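Local coordinates for protein fructose-1,6-bisphosphatase/inositol-1-monophosphatase (Thermotoga maritima, PDB 2P3N) that hydrolyses phosphate esters with magnesium as cofactor, dephosphorylating fructose 1,6-bisphosphate and inositol 1-phosphate among a broad range of substrates, at residues L4-K9 / R74-D79; L179-V184 / D190-W195. One frame throughout, in Å; residues are numbered along the deposited sequence.

Contact 1 (L4-K9 / R74-D79); sequences LDFSIK and RLWIID. With MG (magnesium ion), chain E.
Phe6 and Ser7 on the N-terminal helix 2-21 meet Trp76 of strand 74-79, a helix-on-sheet contact in the layered inositol monophosphatase fold. The two aromatic rings form an offset edge-to-face pair: the edge of Phe6 is turned toward the face of the six-membered ring of Trp76, with centroids 5.9 Å apart and planes at 66°. The closest atoms are Phe6 CD2 and Trp76 CH2, at 4.2 Å. With CG anti to the carbonyl carbon (chi1 -62°), the indole of Trp76 projects from the strand to the helix, spanning a backbone separation that is still 10.3 Å between Ser7 CA and Trp76 CA. Beside this pair, Ser7 OG lies in the indole plane at its rim, 3.6 Å from Trp76 CZ3; the hydroxyl is hydrogen-bonded within its own helix, to Arg3 O. On its five-membered-ring side the indole is held by a hydrogen bond between Trp76 NE1 and Glu60 OE1, while the ring of Phe57 meets both Phe6 and Trp76, and Ile53 of helix 40-56 packs against both. Farther along the strand, away from the aromatic cluster, Asp79 reaches the magnesium site, shared with Glu65 and the backbone oxygen of Ile81. There the two carboxylate oxygens divide the work: Asp79 OD2 binds the magnesium ion at 2.2 Å, and Asp79 OD1 accepts a hydrogen bond from metal-bound water 1 at 2.8 Å.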
ATOM      1  N   LEU A   4      -9.616  12.657 -18.365  1.00 35.45           N
ATOM      2  CA  LEU A   4      -8.525  11.907 -17.745  1.00 33.51           C
ATOM      3  C   LEU A   4      -8.756  11.707 -16.248  1.00 31.93           C
ATOM      4  O   LEU A   4      -8.681  10.590 -15.752  1.00 30.56           O
ATOM      5  CB  LEU A   4      -7.192  12.626 -17.955  1.00 34.30           C
ATOM      6  CG  LEU A   4      -5.978  11.988 -17.281  1.00 34.24           C
ATOM      7  CD1 LEU A   4      -5.593  10.689 -17.993  1.00 28.62           C
ATOM      8  CD2 LEU A   4      -4.823  12.971 -17.316  1.00 29.91           C
ATOM      9  N   ASP A   5      -9.047  12.797 -15.545  1.00 28.04           N
ATOM     10  CA  ASP A   5      -9.274  12.773 -14.102  1.00 27.10           C
ATOM     11  C   ASP A   5     -10.448  11.865 -13.724  1.00 28.85           C
ATOM     12  O   ASP A   5     -10.406  11.135 -12.721  1.00 26.91           O
ATOM     13  CB  ASP A   5      -9.539  14.200 -13.611  1.00 26.67           C
ATOM     14  CG  ASP A   5      -9.456  14.325 -12.101  1.00 26.70           C
ATOM     15  OD1 ASP A   5     -10.396  14.879 -11.479  1.00 24.86           O
ATOM     16  OD2 ASP A   5      -8.440  13.873 -11.543  1.00 26.07           O
ATOM     17  N   PHE A   6     -11.501  11.944 -14.534  1.00 28.76           N
ATOM     18  CA  PHE A   6     -12.722  11.162 -14.370  1.00 27.26           C
ATOM     19  C   PHE A   6     -12.383   9.682 -14.472  1.00 27.44           C
ATOM     20  O   PHE A   6     -12.852   8.865 -13.690  1.00 26.81           O
ATOM     21  CB  PHE A   6     -13.702  11.547 -15.487  1.00 30.07           C
ATOM     22  CG  PHE A   6     -14.831  10.576 -15.686  1.00 23.99           C
ATOM     23  CD1 PHE A   6     -16.007  10.690 -14.957  1.00 25.20           C
ATOM     24  CD2 PHE A   6     -14.721   9.547 -16.621  1.00 24.73           C
ATOM     25  CE1 PHE A   6     -17.068   9.788 -15.157  1.00 26.57           C
ATOM     26  CE2 PHE A   6     -15.770   8.638 -16.832  1.00 23.31           C
ATOM     27  CZ  PHE A   6     -16.944   8.758 -16.100  1.00 25.21           C
ATOM     28  N   SER A   7     -11.561   9.361 -15.460  1.00 25.93           N
ATOM     29  CA  SER A   7     -11.137   7.999 -15.724  1.00 24.80           C
ATOM     30  C   SER A   7     -10.286   7.439 -14.597  1.00 26.12           C
ATOM     31  O   SER A   7     -10.465   6.301 -14.171  1.00 30.98           O
ATOM     32  CB  SER A   7     -10.350   7.967 -17.035  1.00 30.43           C
ATOM     33  OG  SER A   7     -11.149   8.446 -18.108  1.00 32.03           O
ATOM     34  N   ILE A   8      -9.342   8.242 -14.127  1.00 28.56           N
ATOM     35  CA  ILE A   8      -8.468   7.830 -13.043  1.00 24.09           C
ATOM     36  C   ILE A   8      -9.280   7.522 -11.792  1.00 26.14           C
ATOM     37  O   ILE A   8      -9.139   6.442 -11.206  1.00 27.41           O
ATOM     38  CB  ILE A   8      -7.447   8.927 -12.719  1.00 24.50           C
ATOM     39  CG1 ILE A   8      -6.490   9.090 -13.903  1.00 27.65           C
ATOM     40  CG2 ILE A   8      -6.679   8.582 -11.447  1.00 23.43           C
ATOM     41  CD1 ILE A   8      -5.599  10.320 -13.823  1.00 22.21           C
ATOM     42  N   LYS A   9     -10.136   8.456 -11.391  1.00 19.47           N
ATOM     43  CA  LYS A   9     -10.943   8.263 -10.199  1.00 21.10           C
ATOM     44  C   LYS A   9     -11.954   7.134 -10.315  1.00 23.65           C
ATOM     45  O   LYS A   9     -12.280   6.491  -9.328  1.00 27.23           O
ATOM     46  CB  LYS A   9     -11.648   9.567  -9.851  1.00 20.09           C
ATOM     47  CG  LYS A   9     -10.656  10.687  -9.661  1.00 23.84           C
ATOM     48  CD  LYS A   9     -11.291  11.955  -9.146  1.00 17.45           C
ATOM     49  CE  LYS A   9     -10.208  12.971  -8.882  1.00 13.48           C
ATOM     50  NZ  LYS A   9     -10.757  14.308  -8.580  1.00 22.51           N
ATOM     51  N   ARG A  74     -16.632   9.049 -31.074  1.00 49.09           N
ATOM     52  CA  ARG A  74     -16.380   9.338 -29.671  1.00 46.27           C
ATOM     53  C   ARG A  74     -16.698   8.030 -28.968  1.00 42.56           C
ATOM     54  O   ARG A  74     -17.825   7.799 -28.524  1.00 40.26           O
ATOM     55  CB  ARG A  74     -17.289  10.479 -29.198  1.00 39.94           C
ATOM     56  CG  ARG A  74     -16.886  11.794 -29.837  1.00 36.06           C
ATOM     57  CD  ARG A  74     -17.890  12.923 -29.659  1.00 34.94           C
ATOM     58  NE  ARG A  74     -17.927  13.461 -28.306  1.00 35.02           N
ATOM     59  CZ  ARG A  74     -18.025  14.757 -28.017  1.00 31.90           C
ATOM     60  NH1 ARG A  74     -18.082  15.665 -28.986  1.00 30.66           N
ATOM     61  NH2 ARG A  74     -18.089  15.149 -26.750  1.00 39.67           N
ATOM     62  N   LEU A  75     -15.687   7.168 -28.897  1.00 40.70           N
ATOM     63  CA  LEU A  75     -15.839   5.846 -28.306  1.00 40.49           C
ATOM     64  C   LEU A  75     -14.907   5.525 -27.132  1.00 40.91           C
ATOM     65  O   LEU A  75     -13.686   5.666 -27.235  1.00 42.40           O
ATOM     66  CB  LEU A  75     -15.636   4.787 -29.397  1.00 37.92           C
ATOM     67  CG  LEU A  75     -15.783   3.318 -28.993  1.00 38.16           C
ATOM     68  CD1 LEU A  75     -17.247   2.902 -29.089  1.00 32.94           C
ATOM     69  CD2 LEU A  75     -14.918   2.447 -29.897  1.00 30.69           C
ATOM     70  N   TRP A  76     -15.490   5.073 -26.022  1.00 38.82           N
ATOM     71  CA  TRP A  76     -14.718   4.689 -24.841  1.00 35.36           C
ATOM     72  C   TRP A  76     -14.521   3.169 -24.874  1.00 36.09           C
ATOM     73  O   TRP A  76     -15.491   2.408 -24.909  1.00 34.25           O
ATOM     74  CB  TRP A  76     -15.466   5.053 -23.556  1.00 34.06           C
ATOM     75  CG  TRP A  76     -15.745   6.516 -23.346  1.00 36.79           C
ATOM     76  CD1 TRP A  76     -16.708   7.271 -23.960  1.00 34.14           C
ATOM     77  CD2 TRP A  76     -15.107   7.383 -22.394  1.00 39.32           C
ATOM     78  NE1 TRP A  76     -16.716   8.548 -23.443  1.00 32.36           N
ATOM     79  CE2 TRP A  76     -15.743   8.644 -22.482  1.00 35.21           C
ATOM     80  CE3 TRP A  76     -14.057   7.215 -21.473  1.00 37.00           C
ATOM     81  CZ2 TRP A  76     -15.366   9.733 -21.680  1.00 34.89           C
ATOM     82  CZ3 TRP A  76     -13.684   8.305 -20.676  1.00 33.35           C
ATOM     83  CH2 TRP A  76     -14.339   9.545 -20.787  1.00 31.19           C
ATOM     84  N   ILE A  77     -13.274   2.716 -24.866  1.00 36.49           N
ATOM     85  CA  ILE A  77     -13.033   1.279 -24.882  1.00 36.90           C
ATOM     86  C   ILE A  77     -12.693   0.798 -23.475  1.00 37.85           C
ATOM     87  O   ILE A  77     -11.746   1.266 -22.836  1.00 38.03           O
ATOM     88  CB  ILE A  77     -11.926   0.910 -25.871  1.00 32.67           C
ATOM     89  CG1 ILE A  77     -12.248   1.526 -27.241  1.00 30.16           C
ATOM     90  CG2 ILE A  77     -11.837  -0.596 -25.984  1.00 26.56           C
ATOM     91  CD1 ILE A  77     -11.297   1.131 -28.341  1.00 33.45           C
ATOM     92  N   ILE A  78     -13.480  -0.163 -23.012  1.00 37.41           N
ATOM     93  CA  ILE A  78     -13.364  -0.678 -21.658  1.00 33.66           C
ATOM     94  C   ILE A  78     -13.039  -2.145 -21.506  1.00 28.23           C
ATOM     95  O   ILE A  78     -13.615  -2.995 -22.170  1.00 28.18           O
ATOM     96  CB  ILE A  78     -14.698  -0.435 -20.912  1.00 31.58           C
ATOM     97  CG1 ILE A  78     -15.023   1.059 -20.935  1.00 34.28           C
ATOM     98  CG2 ILE A  78     -14.644  -1.014 -19.501  1.00 19.38           C
ATOM     99  CD1 ILE A  78     -16.487   1.352 -20.713  1.00 46.26           C
ATOM    100  N   ASP A  79     -12.096  -2.436 -20.628  1.00 31.85           N
ATOM    101  CA  ASP A  79     -11.793  -3.814 -20.310  1.00 34.36           C
ATOM    102  C   ASP A  79     -12.001  -3.854 -18.798  1.00 36.97           C
ATOM    103  O   ASP A  79     -11.154  -3.391 -18.028  1.00 37.54           O
ATOM    104  CB  ASP A  79     -10.366  -4.214 -20.678  1.00 27.05           C
ATOM    105  CG  ASP A  79     -10.145  -5.721 -20.552  1.00 22.74           C
ATOM    106  OD1 ASP A  79      -9.244  -6.275 -21.219  1.00 26.12           O
ATOM    107  OD2 ASP A  79     -10.885  -6.357 -19.777  1.00 24.13           O
TER
HETATM  108 MG    MG E1758     -10.920  -8.507 -19.480  1.00 32.37          MG
HETATM  109  O   HOH W   1      -9.310  -9.060 -20.727  1.00 24.47           O
HETATM  110  O   HOH W   2     -11.016 -10.440 -19.394  1.00 21.70           O
HETATM  111  O   HOH W   3     -12.881  -8.453 -18.352  1.00 31.68           O

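Contact 2 (L179-V184 / D190-W195); sequences LNAAYV and DFFVTW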
ATOM      1  N   LEU A 179      -1.520  -3.849 -18.658  1.00 36.56           N
ATOM      2  CA  LEU A 179      -0.462  -3.550 -17.707  1.00 37.13           C
ATOM      3  C   LEU A 179       0.936  -3.787 -18.280  1.00 40.70           C
ATOM      4  O   LEU A 179       1.878  -3.090 -17.915  1.00 42.74           O
ATOM      5  CB  LEU A 179      -0.656  -4.374 -16.435  1.00 30.00           C
ATOM      6  CG  LEU A 179       0.211  -3.999 -15.229  1.00 31.96           C
ATOM      7  CD1 LEU A 179       0.054  -2.515 -14.889  1.00 25.70           C
ATOM      8  CD2 LEU A 179      -0.198  -4.864 -14.050  1.00 28.92           C
ATOM      9  N   ASN A 180       1.077  -4.758 -19.178  1.00 40.55           N
ATOM     10  CA  ASN A 180       2.384  -5.042 -19.764  1.00 42.61           C
ATOM     11  C   ASN A 180       2.791  -3.992 -20.767  1.00 44.81           C
ATOM     12  O   ASN A 180       3.973  -3.696 -20.911  1.00 45.88           O
ATOM     13  CB  ASN A 180       2.397  -6.413 -20.441  1.00 47.21           C
ATOM     14  CG  ASN A 180       2.528  -7.553 -19.449  1.00 52.42           C
ATOM     15  OD1 ASN A 180       2.471  -8.727 -19.821  1.00 61.41           O
ATOM     16  ND2 ASN A 180       2.710  -7.212 -18.177  1.00 57.24           N
ATOM     17  N   ALA A 181       1.815  -3.434 -21.472  1.00 45.70           N
ATOM     18  CA  ALA A 181       2.098  -2.404 -22.460  1.00 43.50           C
ATOM     19  C   ALA A 181       2.520  -1.151 -21.721  1.00 43.21           C
ATOM     20  O   ALA A 181       3.473  -0.481 -22.107  1.00 44.29           O
ATOM     21  CB  ALA A 181       0.864  -2.123 -23.290  1.00 49.70           C
ATOM     22  N   ALA A 182       1.794  -0.852 -20.644  1.00 44.74           N
ATOM     23  CA  ALA A 182       2.047   0.322 -19.802  1.00 39.76           C
ATOM     24  C   ALA A 182       3.395   0.239 -19.098  1.00 36.07           C
ATOM     25  O   ALA A 182       4.028   1.261 -18.834  1.00 35.02           O
ATOM     26  CB  ALA A 182       0.939   0.473 -18.776  1.00 35.87           C
ATOM     27  N   TYR A 183       3.831  -0.976 -18.793  1.00 31.26           N
ATOM     28  CA  TYR A 183       5.106  -1.153 -18.136  1.00 32.00           C
ATOM     29  C   TYR A 183       6.255  -0.711 -19.033  1.00 35.27           C
ATOM     30  O   TYR A 183       7.289  -0.273 -18.537  1.00 37.52           O
ATOM     31  CB  TYR A 183       5.288  -2.614 -17.718  1.00 24.28           C
ATOM     32  CG  TYR A 183       4.781  -2.915 -16.322  1.00 24.94           C
ATOM     33  CD1 TYR A 183       4.062  -1.957 -15.591  1.00 26.16           C
ATOM     34  CD2 TYR A 183       5.002  -4.157 -15.735  1.00 22.07           C
ATOM     35  CE1 TYR A 183       3.571  -2.235 -14.305  1.00 24.79           C
ATOM     36  CE2 TYR A 183       4.519  -4.447 -14.459  1.00 22.30           C
ATOM     37  CZ  TYR A 183       3.803  -3.485 -13.750  1.00 27.16           C
ATOM     38  OH  TYR A 183       3.307  -3.782 -12.498  1.00 30.56           O
ATOM     39  N   VAL A 184       6.086  -0.820 -20.350  1.00 37.09           N
ATOM     40  CA  VAL A 184       7.154  -0.394 -21.248  1.00 40.45           C
ATOM     41  C   VAL A 184       7.188   1.127 -21.219  1.00 40.46           C
ATOM     42  O   VAL A 184       8.254   1.742 -21.265  1.00 41.60           O
ATOM     43  CB  VAL A 184       6.943  -0.877 -22.728  1.00 43.32           C
ATOM     44  CG1 VAL A 184       6.410  -2.304 -22.761  1.00 35.03           C
ATOM     45  CG2 VAL A 184       6.031   0.072 -23.475  1.00 47.24           C
ATOM     46  N   ASP A 190      11.319  -3.578 -21.656  1.00 45.83           N
ATOM     47  CA  ASP A 190      11.865  -2.989 -22.867  1.00 48.14           C
ATOM     48  C   ASP A 190      10.970  -3.111 -24.085  1.00 47.88           C
ATOM     49  O   ASP A 190      10.989  -2.253 -24.964  1.00 47.76           O
ATOM     50  CB  ASP A 190      13.252  -3.581 -23.114  1.00 47.10           C
ATOM     51  CG  ASP A 190      14.223  -3.251 -21.979  1.00 47.18           C
ATOM     52  OD1 ASP A 190      14.500  -2.048 -21.763  1.00 47.37           O
ATOM     53  OD2 ASP A 190      14.698  -4.183 -21.294  1.00 39.03           O
ATOM     54  N   PHE A 191      10.173  -4.169 -24.130  1.00 50.49           N
ATOM     55  CA  PHE A 191       9.256  -4.357 -25.241  1.00 53.87           C
ATOM     56  C   PHE A 191       8.200  -5.395 -24.908  1.00 56.75           C
ATOM     57  O   PHE A 191       8.433  -6.302 -24.102  1.00 58.75           O
ATOM     58  CB  PHE A 191      10.021  -4.743 -26.514  1.00 50.14           C
ATOM     59  CG  PHE A 191      10.859  -5.984 -26.373  1.00 43.14           C
ATOM     60  CD1 PHE A 191      10.272  -7.244 -26.379  1.00 41.21           C
ATOM     61  CD2 PHE A 191      12.240  -5.890 -26.223  1.00 40.45           C
ATOM     62  CE1 PHE A 191      11.050  -8.402 -26.236  1.00 40.69           C
ATOM     63  CE2 PHE A 191      13.033  -7.039 -26.077  1.00 40.27           C
ATOM     64  CZ  PHE A 191      12.438  -8.296 -26.084  1.00 42.27           C
ATOM     65  N   PHE A 192       7.031  -5.236 -25.526  1.00 57.01           N
ATOM     66  CA  PHE A 192       5.901  -6.134 -25.315  1.00 56.11           C
ATOM     67  C   PHE A 192       5.251  -6.444 -26.665  1.00 55.75           C
ATOM     68  O   PHE A 192       5.007  -5.540 -27.472  1.00 52.55           O
ATOM     69  CB  PHE A 192       4.891  -5.477 -24.351  1.00 53.96           C
ATOM     70  CG  PHE A 192       3.645  -6.299 -24.097  1.00 49.39           C
ATOM     71  CD1 PHE A 192       3.732  -7.626 -23.681  1.00 43.79           C
ATOM     72  CD2 PHE A 192       2.381  -5.743 -24.285  1.00 47.30           C
ATOM     73  CE1 PHE A 192       2.574  -8.385 -23.456  1.00 39.52           C
ATOM     74  CE2 PHE A 192       1.226  -6.491 -24.063  1.00 42.00           C
ATOM     75  CZ  PHE A 192       1.322  -7.813 -23.649  1.00 39.32           C
ATOM     76  N   VAL A 193       4.981  -7.727 -26.898  1.00 57.14           N
ATOM     77  CA  VAL A 193       4.377  -8.186 -28.146  1.00 57.42           C
ATOM     78  C   VAL A 193       3.140  -9.058 -27.919  1.00 56.95           C
ATOM     79  O   VAL A 193       3.180 -10.009 -27.132  1.00 56.29           O
ATOM     80  CB  VAL A 193       5.408  -8.976 -28.976  1.00 57.79           C
ATOM     81  CG1 VAL A 193       6.573  -8.069 -29.348  1.00 55.41           C
ATOM     82  CG2 VAL A 193       5.920 -10.158 -28.177  1.00 62.08           C
ATOM     83  N   THR A 194       2.045  -8.721 -28.604  1.00 58.98           N
ATOM     84  CA  THR A 194       0.788  -9.466 -28.484  1.00 61.33           C
ATOM     85  C   THR A 194       0.331 -10.034 -29.820  1.00 65.22           C
ATOM     86  O   THR A 194       0.815  -9.636 -30.881  1.00 65.62           O
ATOM     87  CB  THR A 194      -0.376  -8.603 -27.940  1.00 58.75           C
ATOM     88  OG1 THR A 194      -0.659  -7.540 -28.856  1.00 61.66           O
ATOM     89  CG2 THR A 194      -0.033  -8.022 -26.592  1.00 61.06           C
ATOM     90  N   TRP A 195      -0.638 -10.939 -29.751  1.00 67.49           N
ATOM     91  CA  TRP A 195      -1.150 -11.615 -30.932  1.00 68.98           C
ATOM     92  C   TRP A 195      -2.636 -11.919 -30.795  1.00 70.83           C
ATOM     93  O   TRP A 195      -3.066 -12.529 -29.820  1.00 72.05           O
ATOM     94  CB  TRP A 195      -0.375 -12.919 -31.106  1.00 63.79           C
ATOM     95  CG  TRP A 195      -0.291 -13.412 -32.495  1.00 58.57           C
ATOM     96  CD1 TRP A 195      -0.393 -12.672 -33.637  1.00 58.81           C
ATOM     97  CD2 TRP A 195       0.040 -14.745 -32.905  1.00 57.96           C
ATOM     98  NE1 TRP A 195      -0.137 -13.460 -34.737  1.00 60.09           N
ATOM     99  CE2 TRP A 195       0.133 -14.736 -34.317  1.00 58.74           C
ATOM    100  CE3 TRP A 195       0.272 -15.945 -32.217  1.00 58.38           C
ATOM    101  CZ2 TRP A 195       0.453 -15.885 -35.057  1.00 59.45           C
ATOM    102  CZ3 TRP A 195       0.592 -17.093 -32.955  1.00 59.29           C
ATOM    103  CH2 TRP A 195       0.679 -17.049 -34.360  1.00 60.31           C
TER
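Helix 177-185 leads through a short connection into strand 191-195 and packs back against it, and Phe192 is the side chain on which the pairing turns. The segments run nearly antiparallel, their axes 7.6 Å apart at closest approach and at 152° to one another. Asn180 lays its CB over the centre of the Phe192 ring, 3.5 Å from the centroid and only 7° off the normal, a CH-pi contact made by the methylene rather than by the amide. The amide plane stands nearly upright to the ring, and Asn180 OD1 comes within 3.7 Å of Phe192 CE1; this oxygen also has a weak hydrogen bond to Ser149 OG. At another part of the ring, Ala181 brings its backbone N to 3.7 Å from Phe192 CD2, and its CB to 4.0 Å from the same carbon. Phe192 has CG anti to its own backbone N (chi1 178°), which carries the ring along the helix toward Asn180 and leaves its CB to Val184, whose CG1 packs 3.9 Å from Phe192 CB. Without the ring, as with an alanine here, the CB of Asn180 would probably lose the face it rests on, with a gap left beside Ala181. The side chain of Phe192 also comes within about 4 Å of that of Ala177, probably a substrate-binding residue by analogy with relatives. Buried apolar packing thus holds the helix on the five-stranded mixed sheet, the helix-on-sheet layering of the inositol monophosphatase fold.

Both contacts set a helix on a sheet through an aromatic side chain, and both are buried, yet they serve different sheets. The centre of contact 1, on the seven-stranded sheet, lies about 14 Å from the centre of the chain, that of contact 2, on the five-stranded one, about 7 Å. Contact 1 is the sparser, burying 91 Å² against 217 Å², and spans 64 intervening residues, whereas contact 2 closes over five. One sets a ring and a hydroxyl against an indole; the other sets aliphatic carbons against a ring. Both reach neighbouring subunits: contact 1 by hydrogen bonds from Asp5 and Lys9 to the backbone of Arg134 of a second subunit, contact 2 by packing of Tyr183 and Asp190 on a fourth.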